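PDB 4WES: nitrogenase molybdenum-iron protein beta chain from Clostridium pasteurianum, which forms part of the nitrogenase complex, which reduces N2 to ammonium at the expense of ATP, and carries an [8Fe-7S] cluster shared with the alpha chain. Local coordinates for residues T22-G27 against S141-H146; P40-S45 against H103-S108; T137-Y142 against F150-Q155. All coordinates share one frame; numbering follows the deposited sequence. Where two conformers were deposited one is given.

Contact 1: T22-G27 against S141-H146; sequences TCQPVG and SYVGSH. With CLF (Fe(8)-S(7) cluster), chain H.
C23 and S141 meet beside the [8Fe-7S] cluster, each giving it one ligand. C23 SG binds iron FE7 at 2.3 Å, and in the conformer given S141 OG binds iron FE6 at 2.0 Å, an iron that C106 SG also holds. Behind the ligand atoms C23 CB and S141 CB are 3.4 Å apart, closer than carbons usually sit, although the second conformer of S141 makes this tightness doubtful.

The other tight spot lies around H146. Chi1 (61°) places CG between the backbone N and the carbonyl carbon, and chi2 (-74°) turns ND1 to T22 N, which gives it a nearly straight bond of 3.2 Å, tilted out of the ring plane. H146 N in turn donates to T22 O at 2.9 Å, a more bent bond arriving from above the carbonyl plane. The T22 side chain crosses that of H146 at about a right angle, CG2 nearest ND1, while NE2 is bonded to D320. G27 CA comes within 3.3 Å of H146 O, a close approach allowed by the lack of a CB on G27.

The looser side is at V143, which is partly exposed; Q24 beside it remains well packed. Q24 NE2 donates to V143 O at 3.0 Å, with the acceptor in the amide plane, while Q24 OE1 turns to N152. A water accepts from Q24 N at 2.9 Å and donates toward S141 O and V143 O, with more acceptors in reach than it has protons.

The contact thus joins the start of helix 24-33 to the loop between strand 133-136 and helix 146-161. S145 OG caps the latter helix at V147 N and also bonds T345, helix 46-60 lies against C23 and V26, and Y82 of the alpha chain packs on T22.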
loop_
_atom_site.group_PDB
_atom_site.type_symbol
_atom_site.label_atom_id
_atom_site.label_comp_id
_atom_site.label_asym_id
_atom_site.label_seq_id
_atom_site.Cartn_x
_atom_site.Cartn_y
_atom_site.Cartn_z
ATOM N N THR B 22 7.323 22.350 11.644
ATOM C CA THR B 22 8.323 22.439 12.681
ATOM C C THR B 22 9.183 23.703 12.415
ATOM O O THR B 22 8.777 24.528 11.608
ATOM C CB THR B 22 9.125 21.133 12.826
ATOM O OG1 THR B 22 9.913 21.259 14.005
ATOM C CG2 THR B 22 9.962 20.781 11.619
ATOM N N CYS B 23 10.261 23.880 13.163
ATOM C CA CYS B 23 11.000 25.146 13.087
ATOM C C CYS B 23 12.020 25.183 11.966
ATOM O O CYS B 23 12.461 24.167 11.410
ATOM C CB CYS B 23 11.655 25.487 14.427
ATOM S SG CYS B 23 12.742 24.222 15.141
ATOM N N GLN B 24 12.473 26.397 11.658
ATOM C CA GLN B 24 13.405 26.645 10.547
ATOM C C GLN B 24 14.630 25.723 10.465
ATOM O O GLN B 24 14.945 25.294 9.342
ATOM C CB GLN B 24 13.959 28.089 10.560
ATOM C CG GLN B 24 12.935 29.154 10.256
ATOM C CD GLN B 24 13.553 30.374 9.584
ATOM O OE1 GLN B 24 14.624 30.299 8.963
ATOM N NE2 GLN B 24 12.832 31.476 9.640
ATOM N N PRO B 25 15.379 25.495 11.555
ATOM C CA PRO B 25 16.724 24.948 11.339
ATOM C C PRO B 25 16.806 23.619 10.608
ATOM O O PRO B 25 17.739 23.437 9.823
ATOM C CB PRO B 25 17.314 24.919 12.742
ATOM C CG PRO B 25 16.612 26.086 13.449
ATOM C CD PRO B 25 15.200 25.964 12.959
ATOM N N VAL B 26 15.896 22.672 10.854
ATOM C CA VAL B 26 16.024 21.405 10.127
ATOM C C VAL B 26 15.910 21.627 8.610
ATOM O O VAL B 26 16.496 20.857 7.839
ATOM C CB VAL B 26 15.042 20.322 10.608
ATOM C CG1 VAL B 26 13.601 20.582 10.179
ATOM C CG2 VAL B 26 15.507 18.946 10.155
ATOM N N GLY B 27 15.137 22.615 8.185
ATOM C CA GLY B 27 15.066 22.905 6.756
ATOM C C GLY B 27 16.392 23.370 6.196
ATOM O O GLY B 27 16.752 23.021 5.081
ATOM N N SER B 141 13.792 30.491 14.698
ATOM C CA SER B 141 12.722 29.498 14.714
ATOM C C SER B 141 11.349 30.071 15.046
ATOM O O SER B 141 10.321 29.403 14.827
ATOM C CB SER B 141 13.046 28.379 15.688
ATOM O OG SER B 141 13.529 28.844 16.908
ATOM N N TYR B 142 11.324 31.274 15.588
ATOM C CA TYR B 142 10.093 31.989 15.836
ATOM C C TYR B 142 9.550 32.688 14.589
ATOM O O TYR B 142 8.520 33.332 14.674
ATOM C CB TYR B 142 10.298 32.944 16.998
ATOM C CG TYR B 142 11.541 33.785 16.935
ATOM C CD1 TYR B 142 12.673 33.416 17.649
ATOM C CD2 TYR B 142 11.612 34.954 16.188
ATOM C CE1 TYR B 142 13.821 34.179 17.612
ATOM C CE2 TYR B 142 12.746 35.742 16.163
ATOM C CZ TYR B 142 13.858 35.360 16.903
ATOM O OH TYR B 142 15.008 36.121 16.892
ATOM N N VAL B 143 10.216 32.566 13.440
ATOM C CA VAL B 143 9.707 33.045 12.177
ATOM C C VAL B 143 9.434 31.857 11.268
ATOM O O VAL B 143 10.297 30.983 11.071
ATOM C CB VAL B 143 10.709 33.996 11.495
ATOM C CG1 VAL B 143 10.221 34.401 10.112
ATOM C CG2 VAL B 143 10.994 35.201 12.380
ATOM N N GLY B 144 8.254 31.794 10.693
ATOM C CA GLY B 144 8.021 30.806 9.639
ATOM C C GLY B 144 8.058 29.393 10.142
ATOM O O GLY B 144 7.535 29.097 11.223
ATOM N N SER B 145 8.633 28.511 9.338
ATOM C CA SER B 145 8.706 27.093 9.607
ATOM C C SER B 145 9.992 26.543 9.014
ATOM O O SER B 145 10.830 27.258 8.483
ATOM C CB SER B 145 7.525 26.353 8.999
ATOM O OG SER B 145 7.666 26.335 7.569
ATOM N N HIS B 146 10.119 25.216 9.083
ATOM C CA HIS B 146 11.216 24.517 8.426
ATOM C C HIS B 146 11.286 24.850 6.938
ATOM O O HIS B 146 12.392 24.836 6.353
ATOM C CB HIS B 146 11.065 23.006 8.654
ATOM C CG HIS B 146 9.810 22.443 8.102
ATOM N ND1 HIS B 146 8.576 22.647 8.683
ATOM C CD2 HIS B 146 9.598 21.710 6.984
ATOM C CE1 HIS B 146 7.667 22.067 7.929
ATOM N NE2 HIS B 146 8.261 21.478 6.904
HETATM FE FE1 CLF H . 16.802 25.307 23.005
HETATM FE FE2 CLF H . 16.897 23.636 21.151
HETATM FE FE3 CLF H . 16.553 22.623 23.699
HETATM FE FE4 CLF H . 14.611 24.001 22.401
HETATM S S1 CLF H . 15.545 25.709 21.019
HETATM S S2A CLF H . 18.445 23.658 22.843
HETATM S S4A CLF H . 15.449 21.966 21.812
HETATM S S3A CLF H . 15.321 24.406 24.566
HETATM FE FE5 CLF H . 12.654 24.423 19.593
HETATM FE FE6 CLF H . 14.096 27.472 18.288
HETATM FE FE7 CLF H . 13.676 25.019 17.120
HETATM FE FE8 CLF H . 15.751 24.857 18.824
HETATM S S2B CLF H . 12.180 26.218 18.390
HETATM S S3B CLF H . 15.627 26.265 17.043
HETATM S S4B CLF H . 14.193 23.187 18.428
HETATM O O HOH W 1 10.425 28.325 12.324
#

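Contact 2: P40-S45 against H103-S108; sequences PHSHGS and HTTCLS. With CLF (Fe(8)-S(7) cluster), chain H.
H41 O receives the N-H of H103 at 2.9 Å, and H103 O takes that of H43 at 2.9 Å, so strands 38-43 and 99-104 run parallel as central neighbours of their sheet. Further along, toward helix 106-111, the bonding passes to side chains. In the conformer given, S108 OG donates to H43 O at 2.7 Å, nearly along the C=O axis. S108 OG in this conformer also accepts from T105 N at 3.1 Å, and T105 OG1 accepts from L107 N at 3.1 Å; together these form a capping box on helix 106-111.

Over one face of the H103 ring S42 CA makes a CH-pi contact, and the carbonyl oxygen H41 O lies over that face near the rim. At the ring edge NE2 is 2.8 Å from a water that also sits 2.6 Å from S42 OG. A second water accepts from S45 N at 2.9 Å and is hydrogen-bonded to T105 OG1. The H43 ring is held by D113 and S69, and H41 by S67 and S69.

In this buried setting, backbone groups beyond the paired residues are met by hydroxyls and water, and the cap fixes the start of the helix on which C106 sits, whose SG binds iron FE6.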
loop_
_atom_site.group_PDB
_atom_site.type_symbol
_atom_site.label_atom_id
_atom_site.label_comp_id
_atom_site.label_asym_id
_atom_site.label_seq_id
_atom_site.Cartn_x
_atom_site.Cartn_y
_atom_site.Cartn_z
ATOM N N PRO B 40 26.653 20.481 7.743
ATOM C CA PRO B 40 25.790 21.492 8.357
ATOM C C PRO B 40 26.244 21.777 9.786
ATOM O O PRO B 40 26.679 20.851 10.494
ATOM C CB PRO B 40 24.399 20.839 8.373
ATOM C CG PRO B 40 24.495 19.694 7.396
ATOM C CD PRO B 40 25.921 19.225 7.483
ATOM N N HIS B 41 26.115 23.042 10.211
ATOM C CA HIS B 41 26.481 23.454 11.554
ATOM C C HIS B 41 25.381 24.255 12.181
ATOM O O HIS B 41 24.924 25.256 11.622
ATOM C CB HIS B 41 27.752 24.303 11.548
ATOM C CG HIS B 41 28.212 24.663 12.913
ATOM N ND1 HIS B 41 28.880 23.780 13.726
ATOM C CD2 HIS B 41 27.985 25.780 13.653
ATOM C CE1 HIS B 41 29.081 24.358 14.891
ATOM N NE2 HIS B 41 28.559 25.569 14.875
ATOM N N SER B 42 24.923 23.787 13.348
ATOM C CA SER B 42 23.860 24.437 14.101
ATOM C C SER B 42 24.449 25.342 15.164
ATOM O O SER B 42 25.044 24.888 16.143
ATOM C CB SER B 42 23.022 23.351 14.745
ATOM O OG SER B 42 21.963 23.908 15.518
ATOM N N HIS B 43 24.320 26.656 14.960
ATOM C CA HIS B 43 24.898 27.605 15.885
ATOM C C HIS B 43 23.873 27.960 16.986
ATOM O O HIS B 43 23.045 28.857 16.842
ATOM C CB HIS B 43 25.360 28.859 15.115
ATOM C CG HIS B 43 26.015 29.879 15.973
ATOM N ND1 HIS B 43 27.212 29.652 16.617
ATOM C CD2 HIS B 43 25.656 31.148 16.258
ATOM C CE1 HIS B 43 27.551 30.745 17.269
ATOM N NE2 HIS B 43 26.631 31.673 17.061
ATOM N N GLY B 44 23.918 27.208 18.060
ATOM C CA GLY B 44 22.996 27.346 19.165
ATOM C C GLY B 44 23.327 26.339 20.248
ATOM O O GLY B 44 24.393 25.758 20.277
ATOM N N SER B 45 22.361 26.125 21.146
ATOM C CA SER B 45 22.464 25.044 22.096
ATOM C C SER B 45 22.257 23.720 21.364
ATOM O O SER B 45 21.507 23.640 20.382
ATOM C CB SER B 45 21.424 25.243 23.224
ATOM O OG SER B 45 21.320 24.093 24.032
ATOM N N HIS B 103 23.776 27.463 10.178
ATOM C CA HIS B 103 22.491 28.080 10.395
ATOM C C HIS B 103 22.373 28.379 11.900
ATOM O O HIS B 103 23.271 28.012 12.680
ATOM C CB HIS B 103 21.340 27.185 9.890
ATOM C CG HIS B 103 21.263 25.851 10.578
ATOM N ND1 HIS B 103 21.803 24.699 10.054
ATOM C CD2 HIS B 103 20.752 25.495 11.784
ATOM C CE1 HIS B 103 21.573 23.694 10.892
ATOM N NE2 HIS B 103 20.954 24.157 11.952
ATOM N N THR B 104 21.307 29.086 12.286
ATOM C CA THR B 104 21.199 29.565 13.654
ATOM C C THR B 104 19.953 28.988 14.318
ATOM O O THR B 104 19.218 28.238 13.721
ATOM C CB THR B 104 21.234 31.089 13.691
ATOM O OG1 THR B 104 20.132 31.582 12.936
ATOM C CG2 THR B 104 22.547 31.616 13.127
ATOM N N THR B 105 19.746 29.348 15.562
ATOM C CA THR B 105 18.587 28.905 16.320
ATOM C C THR B 105 17.894 30.081 16.961
ATOM O O THR B 105 18.403 31.187 16.935
ATOM C CB THR B 105 18.946 27.881 17.420
ATOM O OG1 THR B 105 19.587 28.533 18.515
ATOM C CG2 THR B 105 19.833 26.743 16.896
ATOM N N CYS B 106 16.742 29.833 17.596
ATOM C CA CYS B 106 16.128 30.921 18.349
ATOM C C CYS B 106 17.059 31.508 19.408
ATOM O O CYS B 106 16.932 32.689 19.723
ATOM C CB CYS B 106 14.862 30.433 19.031
ATOM S SG CYS B 106 15.003 28.879 19.962
ATOM N N LEU B 107 17.985 30.713 19.953
ATOM C CA LEU B 107 18.888 31.225 20.983
ATOM C C LEU B 107 19.850 32.250 20.392
ATOM O O LEU B 107 19.950 33.385 20.886
ATOM C CB LEU B 107 19.693 30.084 21.578
ATOM C CG LEU B 107 20.680 30.459 22.670
ATOM C CD1 LEU B 107 20.064 31.315 23.777
ATOM C CD2 LEU B 107 21.348 29.235 23.250
ATOM N N SER B 108 20.581 31.865 19.343
ATOM C CA SER B 108 21.552 32.797 18.792
ATOM C C SER B 108 20.871 34.003 18.141
ATOM O O SER B 108 21.446 35.101 18.151
ATOM C CB SER B 108 22.505 32.067 17.859
ATOM O OG SER B 108 21.818 31.210 16.957
HETATM FE FE1 CLF H . 16.802 25.307 23.005
HETATM FE FE2 CLF H . 16.897 23.636 21.151
HETATM FE FE3 CLF H . 16.553 22.623 23.699
HETATM FE FE4 CLF H . 14.611 24.001 22.401
HETATM S S1 CLF H . 15.545 25.709 21.019
HETATM S S2A CLF H . 18.445 23.658 22.843
HETATM S S4A CLF H . 15.449 21.966 21.812
HETATM S S3A CLF H . 15.321 24.406 24.566
HETATM FE FE5 CLF H . 12.654 24.423 19.593
HETATM FE FE6 CLF H . 14.096 27.472 18.288
HETATM FE FE7 CLF H . 13.676 25.019 17.120
HETATM FE FE8 CLF H . 15.751 24.857 18.824
HETATM S S2B CLF H . 12.180 26.218 18.390
HETATM S S3B CLF H . 15.627 26.265 17.043
HETATM S S4B CLF H . 14.193 23.187 18.428
HETATM O O HOH W 2 20.024 22.716 14.199
HETATM O O HOH W 3 19.575 26.826 20.711
#

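Contact 3: T137-Y142 against F150-Q155. With CLF (Fe(8)-S(7) cluster), chain H.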
loop_
_atom_site.group_PDB
_atom_site.type_symbol
_atom_site.label_atom_id
_atom_site.label_comp_id
_atom_site.label_asym_id
_atom_site.label_seq_id
_atom_site.Cartn_x
_atom_site.Cartn_y
_atom_site.Cartn_z
ATOM N N THR B 137 23.506 31.132 7.002
ATOM C CA THR B 137 22.244 31.831 6.943
ATOM C C THR B 137 21.747 32.072 8.370
ATOM O O THR B 137 22.353 31.601 9.315
ATOM C CB THR B 137 21.191 31.096 6.101
ATOM O OG1 THR B 137 20.047 31.928 5.942
ATOM C CG2 THR B 137 20.801 29.799 6.714
ATOM N N ASN B 138 20.685 32.864 8.488
ATOM C CA ASN B 138 20.030 33.143 9.771
ATOM C C ASN B 138 18.646 32.532 9.748
ATOM O O ASN B 138 17.850 32.805 8.830
ATOM C CB ASN B 138 19.932 34.662 10.011
ATOM C CG ASN B 138 21.291 35.303 10.135
ATOM O OD1 ASN B 138 21.902 35.730 9.127
ATOM N ND2 ASN B 138 21.811 35.346 11.351
ATOM N N THR B 139 18.363 31.699 10.733
ATOM C CA THR B 139 17.157 30.860 10.769
ATOM C C THR B 139 16.442 30.932 12.120
ATOM O O THR B 139 16.354 29.946 12.845
ATOM C CB THR B 139 17.522 29.413 10.390
ATOM O OG1 THR B 139 18.651 28.963 11.142
ATOM C CG2 THR B 139 17.854 29.310 8.920
ATOM N N PRO B 140 15.897 32.108 12.447
ATOM C CA PRO B 140 15.120 32.226 13.689
ATOM C C PRO B 140 13.892 31.350 13.692
ATOM O O PRO B 140 13.032 31.463 12.835
ATOM C CB PRO B 140 14.732 33.693 13.721
ATOM C CG PRO B 140 14.713 34.121 12.280
ATOM C CD PRO B 140 15.852 33.336 11.646
ATOM N N SER B 141 13.792 30.491 14.698
ATOM C CA SER B 141 12.722 29.498 14.714
ATOM C C SER B 141 11.349 30.071 15.046
ATOM O O SER B 141 10.321 29.403 14.827
ATOM C CB SER B 141 13.046 28.379 15.688
ATOM O OG SER B 141 13.529 28.844 16.908
ATOM N N TYR B 142 11.324 31.274 15.588
ATOM C CA TYR B 142 10.093 31.989 15.836
ATOM C C TYR B 142 9.550 32.688 14.589
ATOM O O TYR B 142 8.520 33.332 14.674
ATOM C CB TYR B 142 10.298 32.944 16.998
ATOM C CG TYR B 142 11.541 33.785 16.935
ATOM C CD1 TYR B 142 12.673 33.416 17.649
ATOM C CD2 TYR B 142 11.612 34.954 16.188
ATOM C CE1 TYR B 142 13.821 34.179 17.612
ATOM C CE2 TYR B 142 12.746 35.742 16.163
ATOM C CZ TYR B 142 13.858 35.360 16.903
ATOM O OH TYR B 142 15.008 36.121 16.892
ATOM N N PHE B 150 14.732 26.189 5.004
ATOM C CA PHE B 150 15.238 25.731 3.715
ATOM C C PHE B 150 15.469 26.941 2.800
ATOM O O PHE B 150 16.528 27.094 2.181
ATOM C CB PHE B 150 14.269 24.724 3.122
ATOM C CG PHE B 150 14.702 24.182 1.779
ATOM C CD1 PHE B 150 15.356 22.972 1.682
ATOM C CD2 PHE B 150 14.407 24.865 0.623
ATOM C CE1 PHE B 150 15.743 22.469 0.465
ATOM C CE2 PHE B 150 14.802 24.371 -0.615
ATOM C CZ PHE B 150 15.435 23.150 -0.692
ATOM N N ALA B 151 14.453 27.792 2.681
ATOM C CA ALA B 151 14.553 28.937 1.786
ATOM C C ALA B 151 15.722 29.818 2.135
ATOM O O ALA B 151 16.427 30.333 1.232
ATOM C CB ALA B 151 13.281 29.748 1.804
ATOM N N ASN B 152 15.915 30.052 3.425
ATOM C CA ASN B 152 17.006 30.882 3.911
ATOM C C ASN B 152 18.387 30.268 3.633
ATOM O O ASN B 152 19.313 30.963 3.189
ATOM C CB ASN B 152 16.827 31.174 5.419
ATOM C CG ASN B 152 15.782 32.213 5.673
ATOM O OD1 ASN B 152 15.518 33.067 4.829
ATOM N ND2 ASN B 152 15.166 32.156 6.829
ATOM N N MET B 153 18.526 28.963 3.789
ATOM C CA MET B 153 19.798 28.326 3.501
ATOM C C MET B 153 20.110 28.463 2.010
ATOM O O MET B 153 21.267 28.669 1.632
ATOM C CB MET B 153 19.786 26.849 3.919
ATOM C CG MET B 153 21.166 26.180 3.849
ATOM S SD MET B 153 22.302 26.631 5.191
ATOM C CE MET B 153 23.293 27.850 4.422
ATOM N N VAL B 154 19.098 28.316 1.149
ATOM C CA VAL B 154 19.345 28.491 -0.295
ATOM C C VAL B 154 19.818 29.911 -0.569
ATOM O O VAL B 154 20.757 30.134 -1.361
ATOM C CB VAL B 154 18.095 28.122 -1.117
ATOM C CG1 VAL B 154 18.324 28.354 -2.584
ATOM C CG2 VAL B 154 17.696 26.665 -0.880
ATOM N N GLN B 155 19.190 30.902 0.054
ATOM C CA GLN B 155 19.681 32.249 -0.026
ATOM C C GLN B 155 21.131 32.380 0.421
ATOM O O GLN B 155 21.946 33.079 -0.237
ATOM C CB GLN B 155 18.799 33.207 0.781
ATOM C CG GLN B 155 19.276 34.639 0.618
ATOM C CD GLN B 155 18.648 35.575 1.578
ATOM O OE1 GLN B 155 18.634 35.332 2.782
ATOM N NE2 GLN B 155 18.083 36.653 1.050
HETATM FE FE1 CLF H . 16.802 25.307 23.005
HETATM FE FE2 CLF H . 16.897 23.636 21.151
HETATM FE FE3 CLF H . 16.553 22.623 23.699
HETATM FE FE4 CLF H . 14.611 24.001 22.401
HETATM S S1 CLF H . 15.545 25.709 21.019
HETATM S S2A CLF H . 18.445 23.658 22.843
HETATM S S4A CLF H . 15.449 21.966 21.812
HETATM S S3A CLF H . 15.321 24.406 24.566
HETATM FE FE5 CLF H . 12.654 24.423 19.593
HETATM FE FE6 CLF H . 14.096 27.472 18.288
HETATM FE FE7 CLF H . 13.676 25.019 17.120
HETATM FE FE8 CLF H . 15.751 24.857 18.824
HETATM S S2B CLF H . 12.180 26.218 18.390
HETATM S S3B CLF H . 15.627 26.265 17.043
HETATM S S4B CLF H . 14.193 23.187 18.428
HETATM O O HOH W 4 20.605 33.974 4.201
#
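T137 lies across N152 and M153 in a beta-alpha unit of the Rossmann-like sheet domain: the loop after strand 133-136 runs beside helix 146-161, which it precedes in the chain. Both branches of T137 are used. OG1 stands anti to the backbone N (chi1 -172°) and reaches the N152 carbonyl, making at most a weak bond to N152 O at 3.0 Å whose proton could also go to another acceptor. The methyl CG2 sits instead on the helix backbone at M153 CA, 3.7 Å away.

M153 curls in to meet that methyl. Its chain leaves with CG anti to the backbone N and then bends at chi2 (75°), and SD comes 3.8 Å from T137 CG2; on other sides M153 packs on A28 and A31 of helix 24-33. The side chains of N152 and T139 slide past each other in opposite directions, CB of N152 nearest CG2 of T139. The amide ND2 of N152 goes to Q24 OE1. T139 OG1 turns to T104 O, tying the loop to T104 of the adjacent strand 99-104.

At the partly exposed margin a water lies 2.7 Å from T137 OG1 and donates to Q155 OE1 at 2.8 Å.

Overall arrangement
All three contacts are largely buried, and all hold parts of the parallel-sheet domain at the cluster. Contacts 1 and 2 are the more enclosed; contact 3 has partly exposed residues at its edge and the smallest buried surface. Contact 2 is nested in the chain loop that contact 1 closes, while contacts 1 and 3 meet on one connection, sharing S141 and Y142, that leads into helix 146-161. Their chemistry follows their place: regular strand bonding plus a helix cap in contact 2, irregular loop-to-helix bonds in contact 1, mostly van der Waals packing in contact 3. Through C106 and S141, all three converge on the cluster.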